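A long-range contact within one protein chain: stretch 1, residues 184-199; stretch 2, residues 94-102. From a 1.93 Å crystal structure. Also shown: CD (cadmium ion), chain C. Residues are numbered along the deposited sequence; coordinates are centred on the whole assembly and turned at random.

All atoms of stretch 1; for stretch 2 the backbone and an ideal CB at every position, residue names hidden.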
ATOM      1  N   CYS A 184     -11.461  -6.539  22.251  1.00 22.81           N
ATOM      2  CA  CYS A 184     -10.342  -7.413  22.070  1.00 22.45           C
ATOM      3  C   CYS A 184      -9.322  -7.242  23.168  1.00 26.79           C
ATOM      4  O   CYS A 184      -9.338  -6.244  23.887  1.00 26.34           O
ATOM      5  CB  CYS A 184      -9.693  -7.159  20.694  1.00 26.88           C
ATOM      6  SG  CYS A 184      -9.047  -5.488  20.466  1.00 26.77           S
ATOM      7  N   SER A 185      -8.432  -8.226  23.278  1.00 25.41           N
ATOM      8  CA  SER A 185      -7.439  -8.265  24.345  1.00 26.77           C
ATOM      9  C   SER A 185      -6.027  -7.959  23.902  1.00 28.43           C
ATOM     10  O   SER A 185      -5.606  -8.273  22.778  1.00 24.40           O
ATOM     11  CB  SER A 185      -7.432  -9.639  25.029  1.00 29.30           C
ATOM     12  OG  SER A 185      -7.160 -10.690  24.118  1.00 29.78           O
ATOM     13  N   VAL A 186      -5.287  -7.340  24.814  1.00 25.81           N
ATOM     14  CA  VAL A 186      -3.855  -7.113  24.626  1.00 24.26           C
ATOM     15  C   VAL A 186      -3.052  -7.935  25.586  1.00 30.43           C
ATOM     16  O   VAL A 186      -3.219  -7.780  26.799  1.00 27.82           O
ATOM     17  CB  VAL A 186      -3.495  -5.632  24.828  1.00 28.85           C
ATOM     18  CG1 VAL A 186      -1.970  -5.437  24.771  1.00 31.31           C
ATOM     19  CG2 VAL A 186      -4.182  -4.813  23.790  1.00 30.73           C
ATOM     20  N   LYS A 187      -2.179  -8.778  25.029  1.00 30.69           N
ATOM     21  CA  LYS A 187      -1.414  -9.814  25.755  1.00 33.34           C
ATOM     22  C   LYS A 187      -2.262 -10.576  26.774  1.00 35.72           C
ATOM     23  O   LYS A 187      -1.853 -10.803  27.911  1.00 38.18           O
ATOM     24  CB  LYS A 187      -0.188  -9.192  26.427  1.00 35.58           C
ATOM     25  CG  LYS A 187       0.571  -8.310  25.482  1.00 41.25           C
ATOM     26  CD  LYS A 187       2.064  -8.560  25.490  1.00 58.34           C
ATOM     27  CE  LYS A 187       2.733  -7.908  24.255  1.00 61.45           C
ATOM     28  NZ  LYS A 187       2.430  -8.654  22.950  1.00 60.05           N
ATOM     29  N   GLY A 188      -3.464 -10.950  26.353  1.00 32.45           N
ATOM     30  CA  GLY A 188      -4.327 -11.812  27.140  1.00 33.01           C
ATOM     31  C   GLY A 188      -5.300 -11.123  28.085  1.00 34.55           C
ATOM     32  O   GLY A 188      -6.088 -11.801  28.725  1.00 33.91           O
ATOM     33  N   GLU A 189      -5.240  -9.793  28.172  1.00 33.95           N
ATOM     34  CA  GLU A 189      -6.141  -9.020  29.026  1.00 36.48           C
ATOM     35  C   GLU A 189      -7.073  -8.097  28.221  1.00 33.04           C
ATOM     36  O   GLU A 189      -6.582  -7.275  27.440  1.00 30.90           O
ATOM     37  CB  GLU A 189      -5.316  -8.172  29.986  1.00 42.06           C
ATOM     38  CG  GLU A 189      -4.234  -8.947  30.731  1.00 54.70           C
ATOM     39  CD  GLU A 189      -4.454  -8.922  32.232  1.00 72.20           C
ATOM     40  OE1 GLU A 189      -5.620  -9.070  32.671  1.00 67.56           O
ATOM     41  OE2 GLU A 189      -3.463  -8.736  32.971  1.00 80.34           O
ATOM     42  N   PRO A 190      -8.403  -8.196  28.412  1.00 38.62           N
ATOM     43  CA  PRO A 190      -9.219  -9.097  29.249  1.00 37.44           C
ATOM     44  C   PRO A 190      -9.221 -10.569  28.771  1.00 37.11           C
ATOM     45  O   PRO A 190      -9.202 -10.808  27.557  1.00 32.32           O
ATOM     46  CB  PRO A 190     -10.626  -8.504  29.130  1.00 33.95           C
ATOM     47  CG  PRO A 190     -10.433  -7.087  28.648  1.00 38.57           C
ATOM     48  CD  PRO A 190      -9.235  -7.152  27.771  1.00 35.65           C
ATOM     49  N   PRO A 191      -9.226 -11.537  29.712  1.00 37.14           N
ATOM     50  CA  PRO A 191      -9.117 -12.961  29.372  1.00 32.93           C
ATOM     51  C   PRO A 191     -10.420 -13.534  28.856  1.00 30.95           C
ATOM     52  O   PRO A 191     -10.440 -14.616  28.286  1.00 31.22           O
ATOM     53  CB  PRO A 191      -8.732 -13.621  30.704  1.00 34.66           C
ATOM     54  CG  PRO A 191      -9.347 -12.678  31.753  1.00 39.01           C
ATOM     55  CD  PRO A 191      -9.154 -11.314  31.175  1.00 36.81           C
ATOM     56  N   ASP A 192     -11.513 -12.827  29.037  1.00 29.17           N
ATOM     57  CA  ASP A 192     -12.801 -13.291  28.548  1.00 30.78           C
ATOM     58  C   ASP A 192     -13.020 -13.175  27.047  1.00 33.06           C
ATOM     59  O   ASP A 192     -13.963 -13.720  26.517  1.00 30.81           O
ATOM     60  CB  ASP A 192     -13.899 -12.434  29.138  1.00 33.51           C
ATOM     61  CG  ASP A 192     -14.082 -12.643  30.599  1.00 35.13           C
ATOM     62  OD1 ASP A 192     -13.257 -13.325  31.213  1.00 31.77           O
ATOM     63  OD2 ASP A 192     -15.068 -12.110  31.105  1.00 29.91           O
ATOM     64  N   LEU A 193     -12.188 -12.405  26.377  1.00 31.71           N
ATOM     65  CA  LEU A 193     -12.430 -12.095  24.974  1.00 28.64           C
ATOM     66  C   LEU A 193     -11.785 -13.077  24.004  1.00 29.79           C
ATOM     67  O   LEU A 193     -10.641 -13.515  24.186  1.00 26.06           O
ATOM     68  CB  LEU A 193     -11.932 -10.681  24.661  1.00 28.26           C
ATOM     69  CG  LEU A 193     -12.648  -9.559  25.406  1.00 29.91           C
ATOM     70  CD1 LEU A 193     -12.019  -8.222  25.060  1.00 29.75           C
ATOM     71  CD2 LEU A 193     -14.130  -9.542  25.079  1.00 28.65           C
ATOM     72  N   THR A 194     -12.527 -13.378  22.941  1.00 28.26           N
ATOM     73  CA  THR A 194     -12.079 -14.319  21.939  1.00 28.61           C
ATOM     74  C   THR A 194     -10.932 -13.746  21.091  1.00 27.38           C
ATOM     75  O   THR A 194      -9.959 -14.449  20.791  1.00 26.86           O
ATOM     76  CB  THR A 194     -13.267 -14.740  21.009  1.00 29.83           C
ATOM     77  OG1 THR A 194     -14.282 -15.348  21.818  1.00 40.45           O
ATOM     78  CG2 THR A 194     -12.805 -15.735  19.971  1.00 32.60           C
ATOM     79  N   TRP A 195     -11.050 -12.480  20.707  1.00 25.94           N
ATOM     80  CA  TRP A 195     -10.062 -11.855  19.839  1.00 24.86           C
ATOM     81  C   TRP A 195      -8.994 -11.085  20.606  1.00 26.49           C
ATOM     82  O   TRP A 195      -9.269 -10.345  21.555  1.00 27.04           O
ATOM     83  CB  TRP A 195     -10.743 -10.912  18.850  1.00 26.18           C
ATOM     84  CG  TRP A 195     -11.385 -11.652  17.716  1.00 26.62           C
ATOM     85  CD1 TRP A 195     -12.707 -11.978  17.570  1.00 30.02           C
ATOM     86  CD2 TRP A 195     -10.708 -12.174  16.579  1.00 26.71           C
ATOM     87  NE1 TRP A 195     -12.890 -12.682  16.400  1.00 29.97           N
ATOM     88  CE2 TRP A 195     -11.673 -12.820  15.778  1.00 27.71           C
ATOM     89  CE3 TRP A 195      -9.369 -12.168  16.162  1.00 27.23           C
ATOM     90  CZ2 TRP A 195     -11.343 -13.448  14.584  1.00 27.54           C
ATOM     91  CZ3 TRP A 195      -9.042 -12.808  14.969  1.00 27.28           C
ATOM     92  CH2 TRP A 195     -10.027 -13.427  14.196  1.00 25.65           C
ATOM     93  N   TYR A 196      -7.777 -11.265  20.125  1.00 24.05           N
ATOM     94  CA  TYR A 196      -6.653 -10.380  20.393  1.00 25.90           C
ATOM     95  C   TYR A 196      -6.795  -9.132  19.522  1.00 24.19           C
ATOM     96  O   TYR A 196      -7.444  -9.146  18.469  1.00 23.98           O
ATOM     97  CB  TYR A 196      -5.324 -11.093  20.116  1.00 23.79           C
ATOM     98  CG  TYR A 196      -5.317 -11.767  18.745  1.00 22.32           C
ATOM     99  CD1 TYR A 196      -5.060 -11.035  17.583  1.00 23.02           C
ATOM    100  CD2 TYR A 196      -5.638 -13.112  18.617  1.00 25.35           C
ATOM    101  CE1 TYR A 196      -5.095 -11.648  16.329  1.00 22.94           C
ATOM    102  CE2 TYR A 196      -5.668 -13.751  17.366  1.00 26.11           C
ATOM    103  CZ  TYR A 196      -5.405 -13.012  16.219  1.00 24.11           C
ATOM    104  OH  TYR A 196      -5.463 -13.664  14.989  1.00 25.24           O
ATOM    105  N   CYS A 197      -6.178  -8.055  19.981  1.00 22.24           N
ATOM    106  CA  CYS A 197      -6.154  -6.810  19.258  1.00 22.65           C
ATOM    107  C   CYS A 197      -5.077  -6.913  18.179  1.00 21.67           C
ATOM    108  O   CYS A 197      -4.136  -7.703  18.290  1.00 22.42           O
ATOM    109  CB  CYS A 197      -5.866  -5.639  20.200  1.00 25.37           C
ATOM    110  SG  CYS A 197      -7.241  -5.300  21.403  1.00 27.94           S
ATOM    111  N   PHE A 198      -5.226  -6.102  17.147  1.00 20.57           N
ATOM    112  CA  PHE A 198      -4.255  -6.091  16.055  1.00 19.81           C
ATOM    113  C   PHE A 198      -4.441  -4.812  15.278  1.00 21.58           C
ATOM    114  O   PHE A 198      -5.488  -4.196  15.345  1.00 20.62           O
ATOM    115  CB  PHE A 198      -4.416  -7.319  15.149  1.00 21.73           C
ATOM    116  CG  PHE A 198      -5.832  -7.566  14.684  1.00 20.56           C
ATOM    117  CD1 PHE A 198      -6.306  -7.005  13.511  1.00 19.83           C
ATOM    118  CD2 PHE A 198      -6.679  -8.416  15.408  1.00 20.86           C
ATOM    119  CE1 PHE A 198      -7.615  -7.233  13.089  1.00 21.17           C
ATOM    120  CE2 PHE A 198      -7.981  -8.672  14.977  1.00 23.73           C
ATOM    121  CZ  PHE A 198      -8.453  -8.075  13.815  1.00 23.26           C
ATOM    122  N   LYS A 199      -3.412  -4.409  14.547  1.00 20.44           N
ATOM    123  CA  LYS A 199      -3.489  -3.200  13.741  1.00 19.72           C
ATOM    124  C   LYS A 199      -2.452  -3.287  12.611  1.00 20.20           C
ATOM    125  O   LYS A 199      -1.449  -4.026  12.731  1.00 16.60           O
ATOM    126  CB  LYS A 199      -3.223  -1.951  14.583  1.00 22.85           C
ATOM    127  CG  LYS A 199      -1.800  -1.855  15.094  1.00 27.52           C
ATOM    128  CD  LYS A 199      -1.583  -0.603  15.951  1.00 34.54           C
ATOM    129  CE  LYS A 199      -0.188  -0.637  16.596  1.00 43.84           C
ATOM    130  NZ  LYS A 199      -0.055   0.396  17.675  1.00 48.64           N
ATOM    131  N   UNK A  94      -6.989 -21.843  25.048  1.00 34.60           N
ATOM    132  CA  UNK A  94      -7.914 -20.929  25.713  1.00 35.77           C
ATOM    133  C   UNK A  94      -7.888 -19.566  25.014  1.00 34.49           C
ATOM    134  O   UNK A  94      -7.319 -19.456  23.922  1.00 31.26           O
ATOM    135  CB  UNK A  94      -7.559 -20.782  27.194  1.00 35.77           C
ATOM    136  N   UNK A  95      -8.502 -18.539  25.610  1.00 33.03           N
ATOM    137  CA  UNK A  95      -8.570 -17.212  24.981  1.00 30.31           C
ATOM    138  C   UNK A  95      -7.241 -16.459  25.092  1.00 30.34           C
ATOM    139  O   UNK A  95      -6.549 -16.595  26.082  1.00 32.56           O
ATOM    140  CB  UNK A  95      -9.687 -16.384  25.620  1.00 30.31           C
ATOM    141  N   UNK A  96      -6.886 -15.629  24.089  1.00 26.70           N
ATOM    142  CA  UNK A  96      -7.572 -15.387  22.818  1.00 28.96           C
ATOM    143  C   UNK A  96      -7.250 -16.478  21.790  1.00 28.78           C
ATOM    144  O   UNK A  96      -6.425 -17.370  22.039  1.00 25.58           O
ATOM    145  CB  UNK A  96      -7.184 -14.015  22.263  1.00 28.96           C
ATOM    146  N   UNK A  97      -7.924 -16.412  20.654  1.00 26.28           N
ATOM    147  CA  UNK A  97      -7.618 -17.281  19.530  1.00 26.33           C
ATOM    148  C   UNK A  97      -6.125 -17.277  19.286  1.00 24.53           C
ATOM    149  O   UNK A  97      -5.492 -16.216  19.283  1.00 26.42           O
ATOM    150  CB  UNK A  97      -8.374 -16.845  18.273  1.00 26.33           C
ATOM    151  N   UNK A  98      -5.530 -18.466  19.129  1.00 24.96           N
ATOM    152  CA  UNK A  98      -4.128 -18.494  18.744  1.00 22.45           C
ATOM    153  C   UNK A  98      -4.002 -18.403  17.198  1.00 26.51           C
ATOM    154  O   UNK A  98      -4.986 -18.115  16.503  1.00 26.06           O
ATOM    155  CB  UNK A  98      -3.461 -19.765  19.273  1.00 22.45           C
ATOM    156  N   UNK A  99      -2.809 -18.638  16.683  1.00 26.77           N
ATOM    157  CA  UNK A  99      -2.607 -18.717  15.237  1.00 27.03           C
ATOM    158  C   UNK A  99      -2.599 -17.340  14.578  1.00 23.55           C
ATOM    159  O   UNK A  99      -2.304 -16.317  15.222  1.00 23.03           O
ATOM    160  CB  UNK A  99      -3.697 -19.585  14.604  1.00 27.03           C
ATOM    161  N   UNK A 100      -2.915 -17.304  13.281  1.00 24.09           N
ATOM    162  CA  UNK A 100      -2.917 -16.050  12.546  1.00 22.69           C
ATOM    163  C   UNK A 100      -4.097 -15.949  11.611  1.00 23.37           C
ATOM    164  O   UNK A 100      -5.221 -16.385  11.935  1.00 22.74           O
ATOM    165  CB  UNK A 100      -1.616 -15.894  11.757  1.00 22.69           C
ATOM    166  N   UNK A 101      -3.849 -15.362  10.443  1.00 24.10           N
ATOM    167  CA  UNK A 101      -4.913 -14.957   9.535  1.00 22.48           C
ATOM    168  C   UNK A 101      -4.980 -15.841   8.297  1.00 22.98           C
ATOM    169  O   UNK A 101      -5.944 -15.749   7.541  1.00 23.34           O
ATOM    170  CB  UNK A 101      -4.719 -13.497   9.119  1.00 22.48           C
ATOM    171  N   UNK A 102      -3.939 -16.636   8.081  1.00 21.87           N
ATOM    172  CA  UNK A 102      -3.817 -17.474   6.897  1.00 23.11           C
ATOM    173  C   UNK A 102      -4.894 -18.531   6.730  1.00 24.97           C
ATOM    174  O   UNK A 102      -5.253 -19.220   7.674  1.00 25.66           O
ATOM    175  CB  UNK A 102      -2.453 -18.166   6.917  1.00 23.11           C
TER
HETATM  176 CD    CD C 502     -14.525 -12.595  33.504  1.00 31.34          CD

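Position 94 has a phi of 69° and a psi of -169°, and no atom of stretch 1 lies within 5.5 Å of its ideal CB. Stretch 1 therefore asks nothing here, while the positive phi by itself favours glycine. The residue is Gly94, the first to leave helical angles after a helix.

At position 95 CA-to-CB points toward stretch 1, and the ideal CB lies 3.3 Å from both Pro191 O and Leu193 O. Such a cluster of carbonyl oxygens invites a short side chain with a donor; asparagine, serine or threonine would be reasonable. The deposited Asn95, with chi1 at -75°, sends ND2 to Pro191 O at 3.3 Å, a weak hydrogen bond with an N-H...O angle of 147°. A water extends the link, donating to Asp192 O at 2.9 Å and accepting weakly from Asn95 ND2 at 3.3 Å. A second water donates to the backbone Asn95 O at 2.9 Å and to Gly188 O at 3.0 Å.

Position 96 forms the closest CA pair across the stretches, its CA 4.7 Å from the CA of Thr194. The peptide before it is cis, phi is -81°, and the ideal CB stands 3.2 Å from Thr194 O and 3.5 Å from Tyr196 N. The cis bond strongly favours proline, and the tight surroundings suit a compact side chain. Pro96 packs its CG 4.0 Å from Tyr196 CB, and its CB lies 3.8 Å from Ser185 OG.

Position 97 offers its backbone N to Thr194 O at 2.8 Å, a nearly straight hydrogen bond (167°) available to any residue but proline. CA-to-CB points toward stretch 1, with the ideal CB 4.2 Å from Tyr196 CE2 and 5.2 Å from Trp195 CE3. An apolar chain long enough to reach the indole, such as leucine, isoleucine or methionine, would fit. Leu97 places CD1 3.8 Å from the centroid of the six-membered Trp195 ring, 11° off its normal, a CH-pi contact over the face; the same CD1 is 3.5 Å from Thr194 CG2.

Position 98 points away, and its phi of -86° is compatible with many residues, proline among them. It is Pro98. Position 99, with phi 77° and psi -156°, favours glycine and is Gly99. Position 100 also points away, at -139°/-142°, and stretch 1 does not fix its identity; it is Gly100. One water donates to Pro98 O and Gly100 O, each at 2.8 Å, and accepts from Tyr196 OH at 2.7 Å, tying the tyrosine to this turn of chain.

Position 101 directs CA-to-CB sideways, with nothing within 5.5 Å of the ideal CB, yet the aromatic rings of Trp195, Tyr196 and Phe198 lie farther on. A long apolar or aromatic side chain could reach them. Phe101 does so: its edge meets the face of Phe198, centroids 5.2 Å apart and planes at 83°, and its CE1 lies 3.3 Å from Tyr196 OH.

Position 102 is out of reach, leaving the choice open; it is Asn102.

Stretch 2 94-102: GNPLPGGFN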
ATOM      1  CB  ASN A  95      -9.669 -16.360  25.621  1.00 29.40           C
ATOM      2  CG  ASN A  95     -11.039 -16.763  25.191  1.00 36.70           C
ATOM      3  OD1 ASN A  95     -11.248 -17.226  24.077  1.00 33.26           O
ATOM      4  ND2 ASN A  95     -11.997 -16.590  26.083  1.00 36.67           N
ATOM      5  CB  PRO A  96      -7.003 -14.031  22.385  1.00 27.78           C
ATOM      6  CG  PRO A  96      -5.587 -14.086  22.816  1.00 25.69           C
ATOM      7  CD  PRO A  96      -5.638 -14.841  24.166  1.00 29.52           C
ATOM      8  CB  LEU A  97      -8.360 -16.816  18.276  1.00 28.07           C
ATOM      9  CG  LEU A  97      -9.876 -16.968  18.329  1.00 33.44           C
ATOM     10  CD1 LEU A  97     -10.511 -16.021  17.333  1.00 32.81           C
ATOM     11  CD2 LEU A  97     -10.282 -18.410  18.045  1.00 31.03           C
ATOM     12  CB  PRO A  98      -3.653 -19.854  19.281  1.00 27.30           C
ATOM     13  CG  PRO A  98      -4.885 -20.735  19.131  1.00 27.92           C
ATOM     14  CD  PRO A  98      -6.092 -19.823  19.298  1.00 28.82           C
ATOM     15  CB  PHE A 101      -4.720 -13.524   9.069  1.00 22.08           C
ATOM     16  CG  PHE A 101      -5.051 -12.455  10.089  1.00 20.82           C
ATOM     17  CD1 PHE A 101      -5.325 -12.742  11.417  1.00 23.07           C
ATOM     18  CD2 PHE A 101      -5.076 -11.143   9.687  1.00 19.46           C
ATOM     19  CE1 PHE A 101      -5.628 -11.717  12.301  1.00 22.54           C
ATOM     20  CE2 PHE A 101      -5.353 -10.131  10.549  1.00 19.99           C
ATOM     21  CZ  PHE A 101      -5.649 -10.422  11.876  1.00 20.32           C
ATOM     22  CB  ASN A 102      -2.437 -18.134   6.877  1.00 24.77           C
ATOM     23  CG  ASN A 102      -2.134 -18.814   5.561  1.00 29.98           C
ATOM     24  OD1 ASN A 102      -1.953 -18.161   4.542  1.00 27.67           O
ATOM     25  ND2 ASN A 102      -2.064 -20.135   5.583  1.00 30.38           N
TER
HETATM   26  O   HOH W   1      -5.612 -14.640  28.076  1.00 40.01           O
HETATM   27  O   HOH W   2     -15.031 -15.914  24.924  1.00 44.34           O
HETATM   28  O   HOH W   3      -5.942 -16.290  14.630  1.00 23.30           O
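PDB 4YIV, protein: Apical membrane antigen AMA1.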